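PDB 3TW5: transglutaminase elicitor from Phytophthora sojae, which catalyses, as a transglutaminase, the cross-linking of glutamine and lysine side chains, and probably acts as a pathogen-associated molecular pattern that elicits plant defence. Local coordinates for residues L270-S275 with Y303-L308. The protein carries 1 engineered substitution. Sequence-based numbering, arbitrary orientation.
Sequences LVYVKS and YYYYLL
Ser275 and Tyr306 meet through their hydroxyls, with OG of Ser275 lying 2.8 Å from OH of Tyr306 near the plane of the phenol ring, a hydrogen bond in which either oxygen could be the donor. Tyr306 carries CG between its own backbone N and carbonyl carbon (chi1 46°), and one face of its ring is turned to O of Val273, which stands above the centre. The short serine side chain puts OG at the edge of the phenol, whose OH is also hydrogen-bonded to ND1 of His206, so this hydroxyl of a buried residue has two partners. Val273, beta-branched as suits a strand, packs against the ring: its CB comes within 3.6 Å of CE2 of Tyr306, while CG2 packs at 3.8 Å against CD1 of Leu308. Helix 202-215 packs on this side, His206 touching Val273 and Leu308, and Phe205 touching Tyr306.

On the other face, Tyr272 and Leu307 are buried, whereas long side chains suit the partly exposed end at Lys274 and Tyr305. The extended Lys274 runs beside Tyr305, CD 3.7 Å from CE1 of that ring, and its NZ stands over the face of the Tyr303 ring, 4.6 Å from the centroid, in a cation-pi interaction. Tyr272 lies alongside Tyr305, its CE1 4.3 Å from CB of Tyr305.

Six backbone hydrogen bonds join the strands in the pairs Val271–Leu308, Val273–Tyr306 and Ser275–Tyr304. Strand 232-246 continues the sheet beyond 270-275, and strand 316-321 beyond 303-308, making this a pairing of two interior strands in an antiparallel sheet, with helix 248-256 against Leu270 and Leu307.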
loop_
_atom_site.group_PDB
_atom_site.type_symbol
_atom_site.label_atom_id
_atom_site.label_comp_id
_atom_site.label_asym_id
_atom_site.label_seq_id
_atom_site.Cartn_x
_atom_site.Cartn_y
_atom_site.Cartn_z
ATOM N N LEU A 270 -15.404 19.241 -21.431
ATOM C CA LEU A 270 -14.945 18.863 -20.099
ATOM C C LEU A 270 -15.986 18.029 -19.357
ATOM O O LEU A 270 -17.182 18.116 -19.643
ATOM C CB LEU A 270 -14.593 20.111 -19.282
ATOM C CG LEU A 270 -13.616 21.135 -19.869
ATOM C CD1 LEU A 270 -13.679 22.416 -19.070
ATOM C CD2 LEU A 270 -12.189 20.600 -19.916
ATOM N N VAL A 271 -15.520 17.207 -18.419
ATOM C CA VAL A 271 -16.407 16.471 -17.524
ATOM C C VAL A 271 -15.880 16.595 -16.103
ATOM O O VAL A 271 -14.756 16.188 -15.817
ATOM C CB VAL A 271 -16.540 14.970 -17.911
ATOM C CG1 VAL A 271 -17.364 14.217 -16.875
ATOM C CG2 VAL A 271 -17.173 14.810 -19.282
ATOM N N TYR A 272 -16.690 17.174 -15.221
ATOM C CA TYR A 272 -16.359 17.236 -13.805
ATOM C C TYR A 272 -16.634 15.880 -13.186
ATOM O O TYR A 272 -17.744 15.358 -13.285
ATOM C CB TYR A 272 -17.177 18.317 -13.092
ATOM C CG TYR A 272 -17.085 18.265 -11.578
ATOM C CD1 TYR A 272 -16.025 18.868 -10.902
ATOM C CD2 TYR A 272 -18.056 17.611 -10.822
ATOM C CE1 TYR A 272 -15.936 18.823 -9.520
ATOM C CE2 TYR A 272 -17.974 17.559 -9.440
ATOM C CZ TYR A 272 -16.912 18.167 -8.795
ATOM O OH TYR A 272 -16.828 18.118 -7.422
ATOM N N VAL A 273 -15.616 15.309 -12.555
ATOM C CA VAL A 273 -15.748 14.000 -11.933
ATOM C C VAL A 273 -15.436 14.082 -10.448
ATOM O O VAL A 273 -14.457 14.704 -10.039
ATOM C CB VAL A 273 -14.849 12.932 -12.616
ATOM C CG1 VAL A 273 -15.020 11.563 -11.957
ATOM C CG2 VAL A 273 -15.157 12.838 -14.105
ATOM N N LYS A 274 -16.307 13.471 -9.653
ATOM C CA LYS A 274 -16.046 13.228 -8.248
ATOM C C LYS A 274 -16.063 11.721 -8.048
ATOM O O LYS A 274 -17.065 11.058 -8.335
ATOM C CB LYS A 274 -17.107 13.901 -7.378
ATOM C CG LYS A 274 -17.079 13.493 -5.907
ATOM C CD LYS A 274 -18.210 14.162 -5.142
ATOM C CE LYS A 274 -18.398 13.545 -3.774
ATOM N NZ LYS A 274 -19.417 14.271 -2.983
ATOM N N SER A 275 -14.939 11.186 -7.576
ATOM C CA SER A 275 -14.779 9.746 -7.383
ATOM C C SER A 275 -14.089 9.450 -6.064
ATOM O O SER A 275 -13.414 10.314 -5.503
ATOM C CB SER A 275 -13.992 9.128 -8.542
ATOM O OG SER A 275 -12.718 9.730 -8.671
ATOM N N TYR A 303 -12.284 11.208 -1.272
ATOM C CA TYR A 303 -12.863 11.740 -2.494
ATOM C C TYR A 303 -11.819 12.516 -3.281
ATOM O O TYR A 303 -10.907 13.116 -2.704
ATOM C CB TYR A 303 -14.074 12.628 -2.194
ATOM C CG TYR A 303 -15.289 11.871 -1.712
ATOM C CD1 TYR A 303 -16.083 11.147 -2.599
ATOM C CD2 TYR A 303 -15.647 11.883 -0.365
ATOM C CE1 TYR A 303 -17.205 10.451 -2.156
ATOM C CE2 TYR A 303 -16.764 11.191 0.092
ATOM C CZ TYR A 303 -17.540 10.479 -0.806
ATOM O OH TYR A 303 -18.645 9.794 -0.350
ATOM N N TYR A 304 -11.954 12.478 -4.601
ATOM C CA TYR A 304 -11.096 13.238 -5.495
ATOM C C TYR A 304 -11.945 13.948 -6.532
ATOM O O TYR A 304 -12.897 13.378 -7.070
ATOM C CB TYR A 304 -10.059 12.333 -6.165
ATOM C CG TYR A 304 -9.144 11.643 -5.183
ATOM C CD1 TYR A 304 -8.160 12.359 -4.498
ATOM C CD2 TYR A 304 -9.268 10.279 -4.927
ATOM C CE1 TYR A 304 -7.320 11.731 -3.586
ATOM C CE2 TYR A 304 -8.430 9.639 -4.016
ATOM C CZ TYR A 304 -7.459 10.373 -3.352
ATOM O OH TYR A 304 -6.627 9.750 -2.451
ATOM N N TYR A 305 -11.591 15.198 -6.797
ATOM C CA TYR A 305 -12.357 16.059 -7.681
ATOM C C TYR A 305 -11.447 16.523 -8.804
ATOM O O TYR A 305 -10.363 17.058 -8.557
ATOM C CB TYR A 305 -12.919 17.257 -6.904
ATOM C CG TYR A 305 -13.475 16.893 -5.543
ATOM C CD1 TYR A 305 -14.817 16.539 -5.386
ATOM C CD2 TYR A 305 -12.654 16.886 -4.413
ATOM C CE1 TYR A 305 -15.327 16.195 -4.138
ATOM C CE2 TYR A 305 -13.151 16.542 -3.163
ATOM C CZ TYR A 305 -14.488 16.198 -3.031
ATOM O OH TYR A 305 -14.979 15.859 -1.789
ATOM N N TYR A 306 -11.889 16.311 -10.037
ATOM C CA TYR A 306 -11.090 16.664 -11.199
ATOM C C TYR A 306 -11.924 16.906 -12.449
ATOM O O TYR A 306 -13.021 16.362 -12.600
ATOM C CB TYR A 306 -10.014 15.599 -11.466
ATOM C CG TYR A 306 -10.489 14.159 -11.407
ATOM C CD1 TYR A 306 -10.475 13.446 -10.208
ATOM C CD2 TYR A 306 -10.931 13.504 -12.557
ATOM C CE1 TYR A 306 -10.903 12.121 -10.150
ATOM C CE2 TYR A 306 -11.359 12.178 -12.512
ATOM C CZ TYR A 306 -11.342 11.495 -11.306
ATOM O OH TYR A 306 -11.763 10.187 -11.261
ATOM N N LEU A 307 -11.395 17.748 -13.331
ATOM C CA LEU A 307 -11.951 17.937 -14.661
ATOM C C LEU A 307 -11.229 17.002 -15.612
ATOM O O LEU A 307 -10.002 17.006 -15.669
ATOM C CB LEU A 307 -11.754 19.383 -15.135
ATOM C CG LEU A 307 -12.493 20.547 -14.470
ATOM C CD1 LEU A 307 -11.913 21.868 -14.955
ATOM C CD2 LEU A 307 -13.994 20.482 -14.739
ATOM N N LEU A 308 -11.983 16.196 -16.347
ATOM C CA LEU A 308 -11.405 15.379 -17.408
ATOM C C LEU A 308 -11.565 16.081 -18.750
ATOM O O LEU A 308 -12.624 16.647 -19.040
ATOM C CB LEU A 308 -12.047 13.990 -17.449
ATOM C CG LEU A 308 -11.725 13.004 -16.322
ATOM C CD1 LEU A 308 -12.453 11.690 -16.556
ATOM C CD2 LEU A 308 -10.227 12.767 -16.197
#